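PDB 1K1A: B-cell lymphoma 3 protein from Homo sapiens, which regulates transcription of NF-kappa-B target genes, holding the p50 subunit out of the nucleus when cytoplasmic and acting as a transcriptional activator when nuclear. Local coordinates for residues S60-L65 with R96-S101; A16-N21 with V54-P59; G183-H188 with D217-V222; A174-Q179 with S205-S210. One frame throughout, in Å; residues are numbered along the deposited sequence. Where two conformers were deposited one is given.

In the fold
All four contacts join neighbouring ankyrin repeats, in two groups toward the ends of the Bcl-3 domain. Contact 2 (repeats 1 and 2) closes before contact 1 (repeats 2 and 3) opens, and both precede contacts 4 and 3 in the chain. Contacts 2 and 1 have centres 12 Å apart and touch by side-chain packing such as Val62 on Val54; helices 49-55 and 59-67 are consecutive. Contacts 4 (repeats 5 and 6) and 3 (repeats 6 and 7) have centres about 10 Å apart and touch, their segments alternating. The groups lie on opposite sides of the chain's centre, centres about 37 to 46 Å apart. An elongated stack thus holds together through repeat-to-repeat contacts.

Contact 1 (S60-L65 with R96-S101); sequences SVVRLL and RALLDS
Arg63 lays its side chain across Ala97, with CG 3.7 Å from Ala97 CB and Ala97 CA 3.9 Å above the guanidinium plane, over its centre. The extended chain from CG to NE takes NE across Ala97, and the turn at chi4 (-92°) sets the guanidinium over Ala97 CA. Ser101 OG sits 3.5 Å from Arg63 CG, in the aliphatic part of the arginine. On the buried side, Val62 CG1 touches Leu98 CG at 3.7 Å and Ala97 CB at 3.9 Å; CG1 stands anti to the Val62 backbone N (chi1 168°), and the valine and leucine side chains cross at about a right angle.

Further out, Arg63 NH2 and Asp100 OD2 are 4.1 Å apart, too far for a salt bridge, though the charges probably attract. Asp100 is instead paired through OD1 with Arg138. Ser101 OG is fixed by a 2.7 Å hydrogen bond to Ala97 O, which also accepts from Ser101 N. Behind Val62 stand Leu50, Ala53 and Val54 of helix 49-55. The two helical segments run nearly parallel, 22° apart with axes 8.6 Å from each other, the side-by-side packing of equivalent second helices in successive ankyrin repeats, here 2 and 3.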
loop_
_atom_site.group_PDB
_atom_site.type_symbol
_atom_site.label_atom_id
_atom_site.label_comp_id
_atom_site.label_asym_id
_atom_site.label_seq_id
_atom_site.Cartn_x
_atom_site.Cartn_y
_atom_site.Cartn_z
ATOM N N SER A 60 -17.778 -4.892 -8.938
ATOM C CA SER A 60 -18.486 -4.709 -10.205
ATOM C C SER A 60 -18.720 -3.236 -10.542
ATOM O O SER A 60 -18.706 -2.850 -11.710
ATOM C CB SER A 60 -19.826 -5.434 -10.197
ATOM O OG SER A 60 -19.642 -6.833 -10.201
ATOM N N VAL A 61 -18.962 -2.424 -9.516
ATOM C CA VAL A 61 -19.159 -0.995 -9.713
ATOM C C VAL A 61 -17.834 -0.321 -10.070
ATOM O O VAL A 61 -17.780 0.569 -10.933
ATOM C CB VAL A 61 -19.801 -0.351 -8.480
ATOM C CG1 VAL A 61 -20.085 1.126 -8.723
ATOM C CG2 VAL A 61 -21.088 -1.096 -8.114
ATOM N N VAL A 62 -16.766 -0.760 -9.413
ATOM C CA VAL A 62 -15.435 -0.246 -9.703
ATOM C C VAL A 62 -15.129 -0.432 -11.193
ATOM O O VAL A 62 -14.677 0.491 -11.870
ATOM C CB VAL A 62 -14.362 -0.980 -8.879
ATOM C CG1 VAL A 62 -12.956 -0.646 -9.401
ATOM C CG2 VAL A 62 -14.488 -0.646 -7.380
ATOM N N ARG A 63 -15.380 -1.635 -11.694
ATOM C CA ARG A 63 -15.146 -1.970 -13.100
ATOM C C ARG A 63 -15.943 -1.086 -14.065
ATOM O O ARG A 63 -15.413 -0.609 -15.072
ATOM C CB ARG A 63 -15.509 -3.440 -13.364
ATOM C CG ARG A 63 -14.522 -4.469 -12.791
ATOM C CD ARG A 63 -14.766 -5.912 -13.270
ATOM N NE ARG A 63 -13.945 -6.878 -12.529
ATOM C CZ ARG A 63 -12.736 -7.280 -12.910
ATOM N NH1 ARG A 63 -12.203 -6.803 -14.024
ATOM N NH2 ARG A 63 -12.055 -8.154 -12.174
ATOM N N LEU A 64 -17.226 -0.909 -13.775
ATOM C CA LEU A 64 -18.103 -0.083 -14.607
ATOM C C LEU A 64 -17.591 1.352 -14.667
ATOM O O LEU A 64 -17.461 1.931 -15.746
ATOM C CB LEU A 64 -19.539 -0.098 -14.068
ATOM C CG LEU A 64 -20.595 0.743 -14.804
ATOM C CD1 LEU A 64 -21.990 0.427 -14.283
ATOM C CD2 LEU A 64 -20.311 2.237 -14.685
ATOM N N LEU A 65 -17.301 1.915 -13.500
ATOM C CA LEU A 65 -16.865 3.301 -13.408
ATOM C C LEU A 65 -15.528 3.540 -14.099
ATOM O O LEU A 65 -15.372 4.508 -14.835
ATOM C CB LEU A 65 -16.795 3.763 -11.942
ATOM C CG LEU A 65 -18.137 3.955 -11.216
ATOM C CD1 LEU A 65 -17.894 4.320 -9.760
ATOM C CD2 LEU A 65 -18.983 5.021 -11.893
ATOM N N ARG A 96 -8.006 -5.762 -7.652
ATOM C CA ARG A 96 -7.959 -6.482 -8.909
ATOM C C ARG A 96 -8.863 -5.811 -9.945
ATOM O O ARG A 96 -8.482 -5.648 -11.095
ATOM C CB ARG A 96 -8.386 -7.937 -8.705
ATOM C CG ARG A 96 -8.127 -8.829 -9.907
ATOM C CD ARG A 96 -8.372 -10.298 -9.643
ATOM N NE ARG A 96 -7.362 -10.879 -8.761
ATOM C CZ ARG A 96 -6.172 -11.297 -9.173
ATOM N NH1 ARG A 96 -5.839 -11.197 -10.453
ATOM N NH2 ARG A 96 -5.314 -11.820 -8.310
ATOM N N ALA A 97 -10.063 -5.417 -9.535
ATOM C CA ALA A 97 -10.974 -4.764 -10.472
ATOM C C ALA A 97 -10.358 -3.472 -11.035
ATOM O O ALA A 97 -10.473 -3.186 -12.225
ATOM C CB ALA A 97 -12.315 -4.489 -9.814
ATOM N N LEU A 98 -9.677 -2.718 -10.177
ATOM C CA LEU A 98 -9.051 -1.465 -10.581
ATOM C C LEU A 98 -7.907 -1.702 -11.562
ATOM O O LEU A 98 -7.855 -1.099 -12.623
ATOM C CB LEU A 98 -8.508 -0.727 -9.351
ATOM C CG LEU A 98 -9.451 0.159 -8.551
ATOM C CD1 LEU A 98 -8.805 0.501 -7.204
ATOM C CD2 LEU A 98 -9.767 1.423 -9.336
ATOM N N LEU A 99 -6.993 -2.591 -11.193
ATOM C CA LEU A 99 -5.814 -2.859 -12.007
ATOM C C LEU A 99 -6.155 -3.499 -13.349
ATOM O O LEU A 99 -5.457 -3.267 -14.332
ATOM C CB LEU A 99 -4.800 -3.720 -11.239
ATOM C CG LEU A 99 -4.285 -3.169 -9.899
ATOM C CD1 LEU A 99 -3.309 -4.140 -9.291
ATOM C CD2 LEU A 99 -3.642 -1.795 -10.050
ATOM N N ASP A 100 -7.233 -4.279 -13.394
ATOM C CA ASP A 100 -7.661 -4.920 -14.634
ATOM C C ASP A 100 -8.439 -3.954 -15.546
ATOM O O ASP A 100 -8.401 -4.088 -16.771
ATOM C CB ASP A 100 -8.530 -6.171 -14.355
ATOM C CG ASP A 100 -7.710 -7.392 -13.892
ATOM O OD1 ASP A 100 -6.475 -7.273 -13.670
ATOM O OD2 ASP A 100 -8.232 -8.520 -13.725
ATOM N N SER A 101 -9.138 -2.984 -14.955
ATOM C CA SER A 101 -9.990 -2.091 -15.741
ATOM C C SER A 101 -9.314 -0.822 -16.238
ATOM O O SER A 101 -9.738 -0.243 -17.237
ATOM C CB SER A 101 -11.266 -1.727 -14.968
ATOM O OG SER A 101 -11.892 -2.884 -14.450
#

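Contact 2 (A16-N21 with V54-P59); sequences AVVQGN and VITTLP
Leu58 and Val17 make the main apolar contact: Leu58 CD1, placed by a chi2 of 167°, reaches Val17 CG1 at 4.3 Å and also lies 4.1 Å from Gly20 CA. Thr56 adds a looser contact, its side chain crossing that of Val18 at about a right angle, with OG1 4.0 Å from Val18 CA.

Apolar carbon also meets backbone oxygen. Leu58 CD1 comes to 3.1 Å from Val17 O, a close approach of a methyl to a carbonyl that already accepts a hydrogen bond from Gly20 N.

Polar groups are bonded within their own repeats. Both helices end in a Schellman motif, with positive phi at Gly20 in the first and at Thr57 in the second, so the last turns are closed by their own backbone bonds. Thr56 OG1 bonds to Leu52 O, one turn back in helix 49-55, while Asn21 OD1 caps Ala24 N at the start of helix 22-34.

With no hydrogen bond crossing between the segments, the ends of the first helices of repeats 1 and 2 are held together by van der Waals contact, while the polar bonds shape each repeat's own helix ends and turn.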
loop_
_atom_site.group_PDB
_atom_site.type_symbol
_atom_site.label_atom_id
_atom_site.label_comp_id
_atom_site.label_asym_id
_atom_site.label_seq_id
_atom_site.Cartn_x
_atom_site.Cartn_y
_atom_site.Cartn_z
ATOM N N ALA A 16 -26.267 6.123 -5.395
ATOM C CA ALA A 16 -26.457 4.860 -6.099
ATOM C C ALA A 16 -25.338 3.874 -5.766
ATOM O O ALA A 16 -25.574 2.669 -5.648
ATOM C CB ALA A 16 -26.537 5.087 -7.614
ATOM N N VAL A 17 -24.122 4.393 -5.591
ATOM C CA VAL A 17 -22.978 3.542 -5.288
ATOM C C VAL A 17 -23.062 2.964 -3.889
ATOM O O VAL A 17 -22.959 1.758 -3.706
ATOM C CB VAL A 17 -21.643 4.286 -5.455
ATOM C CG1 VAL A 17 -20.494 3.442 -4.892
ATOM C CG2 VAL A 17 -21.405 4.597 -6.904
ATOM N N VAL A 18 -23.274 3.829 -2.906
ATOM C CA VAL A 18 -23.356 3.416 -1.514
ATOM C C VAL A 18 -24.533 2.456 -1.252
ATOM O O VAL A 18 -24.429 1.550 -0.412
ATOM C CB VAL A 18 -23.424 4.641 -0.593
ATOM C CG1 VAL A 18 -23.873 4.265 0.814
ATOM C CG2 VAL A 18 -22.073 5.329 -0.558
ATOM N N GLN A 19 -25.612 2.615 -2.016
ATOM C CA GLN A 19 -26.792 1.747 -1.875
ATOM C C GLN A 19 -26.644 0.430 -2.632
ATOM O O GLN A 19 -27.546 -0.427 -2.610
ATOM C CB GLN A 19 -28.061 2.485 -2.319
ATOM C CG GLN A 19 -28.384 3.698 -1.455
ATOM C CD GLN A 19 -29.723 4.333 -1.807
ATOM O OE1 GLN A 19 -30.265 4.099 -2.882
ATOM N NE2 GLN A 19 -30.254 5.131 -0.895
ATOM N N GLY A 20 -25.513 0.269 -3.315
ATOM C CA GLY A 20 -25.206 -0.961 -4.020
ATOM C C GLY A 20 -26.173 -1.269 -5.143
ATOM O O GLY A 20 -26.488 -2.416 -5.405
ATOM N N ASN A 21 -26.628 -0.237 -5.825
ATOM C CA ASN A 21 -27.581 -0.405 -6.903
ATOM C C ASN A 21 -26.892 -0.250 -8.255
ATOM O O ASN A 21 -26.888 0.839 -8.834
ATOM C CB ASN A 21 -28.698 0.629 -6.743
ATOM C CG ASN A 21 -29.889 0.361 -7.644
ATOM O OD1 ASN A 21 -29.770 -0.283 -8.680
ATOM N ND2 ASN A 21 -31.045 0.887 -7.257
ATOM N N VAL A 54 -14.979 1.623 -3.914
ATOM C CA VAL A 54 -13.918 0.861 -3.264
ATOM C C VAL A 54 -14.187 0.755 -1.764
ATOM O O VAL A 54 -14.047 -0.317 -1.161
ATOM C CB VAL A 54 -12.552 1.519 -3.475
ATOM C CG1 VAL A 54 -11.486 0.815 -2.638
ATOM C CG2 VAL A 54 -12.189 1.519 -4.947
ATOM N N ILE A 55 -14.597 1.868 -1.170
ATOM C CA ILE A 55 -14.902 1.907 0.253
ATOM C C ILE A 55 -16.079 0.981 0.605
ATOM O O ILE A 55 -16.101 0.381 1.674
ATOM C CB ILE A 55 -15.203 3.360 0.688
ATOM C CG1 ILE A 55 -13.907 4.169 0.817
ATOM C CG2 ILE A 55 -15.996 3.382 1.990
ATOM C CD1 ILE A 55 -14.102 5.671 0.644
ATOM N N THR A 56 -17.047 0.866 -0.298
ATOM C CA THR A 56 -18.221 0.014 -0.070
ATOM C C THR A 56 -17.909 -1.452 -0.399
ATOM O O THR A 56 -18.679 -2.346 -0.061
ATOM C CB THR A 56 -19.432 0.480 -0.932
ATOM O OG1 THR A 56 -19.704 1.868 -0.709
ATOM C CG2 THR A 56 -20.724 -0.192 -0.462
ATOM N N THR A 57 -16.763 -1.678 -1.039
ATOM C CA THR A 57 -16.354 -2.996 -1.554
ATOM C C THR A 57 -17.292 -3.548 -2.634
ATOM O O THR A 57 -17.882 -4.609 -2.481
ATOM C CB THR A 57 -16.120 -4.033 -0.426
ATOM O OG1 THR A 57 -17.365 -4.375 0.207
ATOM C CG2 THR A 57 -15.293 -3.424 0.689
ATOM N N LEU A 58 -17.400 -2.820 -3.735
ATOM C CA LEU A 58 -18.242 -3.217 -4.858
ATOM C C LEU A 58 -17.406 -3.333 -6.126
ATOM O O LEU A 58 -17.392 -2.416 -6.953
ATOM C CB LEU A 58 -19.337 -2.174 -5.065
ATOM C CG LEU A 58 -20.335 -2.011 -3.923
ATOM C CD1 LEU A 58 -21.159 -0.733 -4.107
ATOM C CD2 LEU A 58 -21.241 -3.241 -3.839
ATOM N N PRO A 59 -16.717 -4.458 -6.291
ATOM C CA PRO A 59 -15.830 -4.653 -7.445
ATOM C C PRO A 59 -16.528 -4.450 -8.802
ATOM O O PRO A 59 -15.937 -3.857 -9.710
ATOM C CB PRO A 59 -15.348 -6.097 -7.274
ATOM C CG PRO A 59 -16.357 -6.722 -6.346
ATOM C CD PRO A 59 -16.734 -5.633 -5.400
#

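Contact 3 (G183-H188 with D217-V222); sequences GSSALH and DTPLMV
The His188 ring has Pro219 on one face and Ser184 on the other. Pro219 CD lies 3.5 Å above the ring plane, offset toward the rim, in a CH-pi contact 3.9 Å from the centroid and 24° off the normal. On the opposite face Ser184 OG stands 4.0 Å above the plane, again toward the rim; this hydroxyl is hydrogen-bonded to Asn213. At the edge, near the ring plane, Asp217 O comes to 3.0 Å from His188 CE1, a short approach of a carbonyl to an imidazole carbon. His188 ND1 is buried here and has no polar partner in the model.

His188 and Pro219 belong to the element that corresponds to Thr-Pro-Leu-His, with which ankyrin repeats open their first helix. Repeat 6 carries the variant Ser-Ala-Leu-His, with Ser185 at the N-cap of helix 186-193, and repeat 7 has Thr-Pro-Leu-Met. Here the histidine of one repeat meets the proline of the next. In repeat 7, residues 219-221 have helical backbone angles without the regular bonds, and the Thr218 OG1 bond from Met221 N is weak.

Beside the ring, Leu187 packs crosswise on Pro219: its CG is 3.7 Å from Pro219 CB, and the CD2 methyl also touches that ring. Leu202 and Leu232, from helices 196-204 and 226-232, touch Leu187 as well. Farther along, Val222 CG2 rests 3.8 Å from His188 O. Pro219 O, for its part, accepts a hydrogen bond from Ser191 OG, one more link between repeats 6 and 7.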
loop_
_atom_site.group_PDB
_atom_site.type_symbol
_atom_site.label_atom_id
_atom_site.label_comp_id
_atom_site.label_asym_id
_atom_site.label_seq_id
_atom_site.Cartn_x
_atom_site.Cartn_y
_atom_site.Cartn_z
ATOM N N GLY A 183 20.531 5.678 8.921
ATOM C CA GLY A 183 21.478 4.672 8.494
ATOM C C GLY A 183 21.236 3.305 9.111
ATOM O O GLY A 183 22.021 2.386 8.901
ATOM N N SER A 184 20.159 3.170 9.877
ATOM C CA SER A 184 19.813 1.879 10.461
ATOM C C SER A 184 19.072 0.986 9.456
ATOM O O SER A 184 18.294 1.473 8.627
ATOM C CB SER A 184 18.971 2.062 11.724
ATOM O OG SER A 184 19.759 2.548 12.805
ATOM N N SER A 185 19.308 -0.321 9.552
ATOM C CA SER A 185 18.683 -1.292 8.655
ATOM C C SER A 185 17.625 -2.126 9.375
ATOM O O SER A 185 17.416 -1.981 10.578
ATOM C CB SER A 185 19.749 -2.222 8.073
ATOM O OG SER A 185 20.331 -3.020 9.099
ATOM N N ALA A 186 16.961 -3.005 8.632
ATOM C CA ALA A 186 15.987 -3.918 9.208
ATOM C C ALA A 186 16.631 -4.712 10.341
ATOM O O ALA A 186 16.021 -4.945 11.390
ATOM C CB ALA A 186 15.466 -4.866 8.145
ATOM N N LEU A 187 17.868 -5.123 10.127
ATOM C CA LEU A 187 18.564 -5.944 11.120
ATOM C C LEU A 187 18.872 -5.194 12.426
ATOM O O LEU A 187 18.830 -5.791 13.511
ATOM C CB LEU A 187 19.832 -6.555 10.517
ATOM C CG LEU A 187 20.498 -7.668 11.323
ATOM C CD1 LEU A 187 19.534 -8.803 11.591
ATOM C CD2 LEU A 187 21.749 -8.167 10.605
ATOM N N HIS A 188 19.177 -3.895 12.335
ATOM C CA HIS A 188 19.377 -3.105 13.557
ATOM C C HIS A 188 18.123 -3.199 14.412
ATOM O O HIS A 188 18.202 -3.425 15.612
ATOM C CB HIS A 188 19.620 -1.625 13.256
ATOM C CG HIS A 188 20.948 -1.331 12.638
ATOM N ND1 HIS A 188 22.059 -0.995 13.380
ATOM C CD2 HIS A 188 21.329 -1.269 11.343
ATOM C CE1 HIS A 188 23.074 -0.762 12.568
ATOM N NE2 HIS A 188 22.655 -0.919 11.326
ATOM N N ASP A 217 26.819 2.398 15.292
ATOM C CA ASP A 217 26.416 1.094 15.816
ATOM C C ASP A 217 26.151 0.101 14.680
ATOM O O ASP A 217 25.601 0.476 13.644
ATOM C CB ASP A 217 25.118 1.241 16.609
ATOM C CG ASP A 217 25.343 1.569 18.064
ATOM O OD1 ASP A 217 26.497 1.510 18.536
ATOM O OD2 ASP A 217 24.404 1.889 18.819
ATOM N N THR A 218 26.545 -1.159 14.874
ATOM C CA THR A 218 26.174 -2.229 13.942
ATOM C C THR A 218 25.094 -3.057 14.624
ATOM O O THR A 218 24.912 -2.959 15.836
ATOM C CB THR A 218 27.374 -3.147 13.622
ATOM O OG1 THR A 218 27.889 -3.708 14.840
ATOM C CG2 THR A 218 28.539 -2.364 13.044
ATOM N N PRO A 219 24.379 -3.883 13.868
ATOM C CA PRO A 219 23.358 -4.743 14.469
ATOM C C PRO A 219 23.972 -5.603 15.577
ATOM O O PRO A 219 23.304 -5.936 16.560
ATOM C CB PRO A 219 22.897 -5.608 13.293
ATOM C CG PRO A 219 23.170 -4.762 12.091
ATOM C CD PRO A 219 24.464 -4.056 12.406
ATOM N N LEU A 220 25.243 -5.951 15.423
ATOM C CA LEU A 220 25.924 -6.733 16.439
ATOM C C LEU A 220 26.022 -5.931 17.743
ATOM O O LEU A 220 25.742 -6.450 18.828
ATOM C CB LEU A 220 27.319 -7.148 15.954
ATOM C CG LEU A 220 27.655 -8.633 16.093
ATOM C CD1 LEU A 220 29.170 -8.852 16.049
ATOM C CD2 LEU A 220 27.066 -9.210 17.370
ATOM N N MET A 221 26.379 -4.655 17.629
ATOM C CA MET A 221 26.566 -3.799 18.802
ATOM C C MET A 221 25.285 -3.457 19.559
ATOM O O MET A 221 25.345 -3.080 20.725
ATOM C CB MET A 221 27.305 -2.523 18.421
ATOM C CG MET A 221 28.699 -2.774 17.900
ATOM S SD MET A 221 29.337 -1.355 17.046
ATOM C CE MET A 221 29.233 -0.127 18.340
ATOM N N VAL A 222 24.134 -3.569 18.901
ATOM C CA VAL A 222 22.869 -3.271 19.567
ATOM C C VAL A 222 22.122 -4.541 19.978
ATOM O O VAL A 222 21.008 -4.466 20.472
ATOM C CB VAL A 222 21.940 -2.389 18.700
ATOM C CG1 VAL A 222 22.634 -1.088 18.312
ATOM C CG2 VAL A 222 21.458 -3.153 17.462
#

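Contact 4 (A174-Q179 with S205-S210); sequences ANVNAQ and SGADSS
The loops that follow the second helices of ankyrin repeats 5 and 6 meet through Val176 and Asn177 on one side and residues 205-208 on the other. A type I turn from Asn175 to Ala178 presents both side chains to the next repeat. Asn177 OD1 takes the one hydrogen bond across the contact, from Asp208 N, at 2.8 Å with a fairly straight N-H...O angle of 164°; the donor is tilted 17° from the amide carbonyl plane. A water donates to the same oxygen and to Asp208 O, the latter arm unusually short.

Next to this, Val176 sets CG1 against the backbone, 3.9 Å from Gly206 C, and CG2 against the Ala207 methyl, 4.0 Å from CB. Leu170 and Leu202, from helices 163-171 and 196-204, touch the same valine.

Two Asx turns set the loop shapes. Asn175 OD1 accepts from Asn177 N at 3.0 Å, the donor lying above the carbonyl plane. Asp208 OD1 accepts from Ser210 N at 2.8 Å, from above the carboxylate plane, and from Ser210 OG, which meets its syn lone pair. The direct bond from Asp208 N to an amide oxygen thus chiefly joins the two loops, with the valine packed alongside.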
loop_
_atom_site.group_PDB
_atom_site.type_symbol
_atom_site.label_atom_id
_atom_site.label_comp_id
_atom_site.label_asym_id
_atom_site.label_seq_id
_atom_site.Cartn_x
_atom_site.Cartn_y
_atom_site.Cartn_z
ATOM N N ALA A 174 13.002 -8.019 -2.125
ATOM C CA ALA A 174 13.256 -6.798 -1.348
ATOM C C ALA A 174 14.726 -6.671 -0.902
ATOM O O ALA A 174 15.362 -7.658 -0.532
ATOM C CB ALA A 174 12.340 -6.744 -0.137
ATOM N N ASN A 175 15.246 -5.451 -0.935
ATOM C CA ASN A 175 16.603 -5.174 -0.491
ATOM C C ASN A 175 16.692 -5.304 1.026
ATOM O O ASN A 175 16.216 -4.451 1.755
ATOM C CB ASN A 175 17.031 -3.777 -0.940
ATOM C CG ASN A 175 18.412 -3.403 -0.446
ATOM O OD1 ASN A 175 19.163 -4.254 0.043
ATOM N ND2 ASN A 175 18.755 -2.122 -0.560
ATOM N N VAL A 176 17.303 -6.388 1.491
ATOM C CA VAL A 176 17.378 -6.665 2.916
ATOM C C VAL A 176 18.302 -5.668 3.653
ATOM O O VAL A 176 18.205 -5.486 4.873
ATOM C CB VAL A 176 17.814 -8.150 3.163
ATOM C CG1 VAL A 176 19.279 -8.363 2.785
ATOM C CG2 VAL A 176 17.551 -8.559 4.594
ATOM N N ASN A 177 19.167 -4.996 2.906
ATOM C CA ASN A 177 20.090 -4.037 3.506
ATOM C C ASN A 177 19.747 -2.554 3.289
ATOM O O ASN A 177 20.598 -1.679 3.448
ATOM C CB ASN A 177 21.516 -4.337 3.076
ATOM C CG ASN A 177 22.018 -5.647 3.640
ATOM O OD1 ASN A 177 21.857 -5.923 4.828
ATOM N ND2 ASN A 177 22.614 -6.472 2.785
ATOM N N ALA A 178 18.490 -2.277 2.968
ATOM C CA ALA A 178 18.025 -0.898 2.860
ATOM C C ALA A 178 18.206 -0.170 4.198
ATOM O O ALA A 178 18.049 -0.771 5.266
ATOM C CB ALA A 178 16.569 -0.868 2.435
ATOM N N GLN A 179 18.538 1.119 4.143
ATOM C CA GLN A 179 18.743 1.908 5.369
ATOM C C GLN A 179 17.798 3.105 5.478
ATOM O O GLN A 179 17.427 3.720 4.469
ATOM C CB GLN A 179 20.185 2.420 5.445
ATOM C CG GLN A 179 21.240 1.352 5.673
ATOM C CD GLN A 179 22.654 1.897 5.483
ATOM O OE1 GLN A 179 23.375 2.119 6.458
ATOM N NE2 GLN A 179 23.034 2.135 4.241
ATOM N N SER A 205 18.756 -14.538 4.951
ATOM C CA SER A 205 18.435 -13.902 3.678
ATOM C C SER A 205 19.505 -12.924 3.240
ATOM O O SER A 205 19.325 -12.200 2.255
ATOM C CB SER A 205 17.085 -13.196 3.755
ATOM O OG SER A 205 16.059 -14.137 3.982
ATOM N N GLY A 206 20.596 -12.863 3.994
ATOM C CA GLY A 206 21.727 -12.045 3.608
ATOM C C GLY A 206 21.926 -10.712 4.314
ATOM O O GLY A 206 22.738 -9.910 3.871
ATOM N N ALA A 207 21.221 -10.472 5.414
ATOM C CA ALA A 207 21.385 -9.196 6.127
ATOM C C ALA A 207 22.841 -8.970 6.564
ATOM O O ALA A 207 23.493 -9.880 7.066
ATOM C CB ALA A 207 20.459 -9.122 7.309
ATOM N N ASP A 208 23.328 -7.745 6.369
ATOM C CA ASP A 208 24.709 -7.368 6.705
ATOM C C ASP A 208 24.809 -6.913 8.160
ATOM O O ASP A 208 24.286 -5.859 8.527
ATOM C CB ASP A 208 25.170 -6.245 5.769
ATOM C CG ASP A 208 26.616 -5.817 6.009
ATOM O OD1 ASP A 208 27.252 -6.299 6.973
ATOM O OD2 ASP A 208 27.198 -4.995 5.266
ATOM N N SER A 209 25.482 -7.705 8.989
ATOM C CA SER A 209 25.618 -7.386 10.415
ATOM C C SER A 209 26.770 -6.424 10.752
ATOM O O SER A 209 26.998 -6.116 11.924
ATOM C CB SER A 209 25.764 -8.669 11.243
ATOM O OG SER A 209 26.930 -9.378 10.864
ATOM N N SER A 210 27.489 -5.962 9.737
ATOM C CA SER A 210 28.606 -5.034 9.948
ATOM C C SER A 210 28.238 -3.614 9.526
ATOM O O SER A 210 29.048 -2.694 9.622
ATOM C CB SER A 210 29.833 -5.491 9.166
ATOM O OG SER A 210 29.674 -5.220 7.779
HETATM O O HOH W 1 22.032 -5.011 7.746
#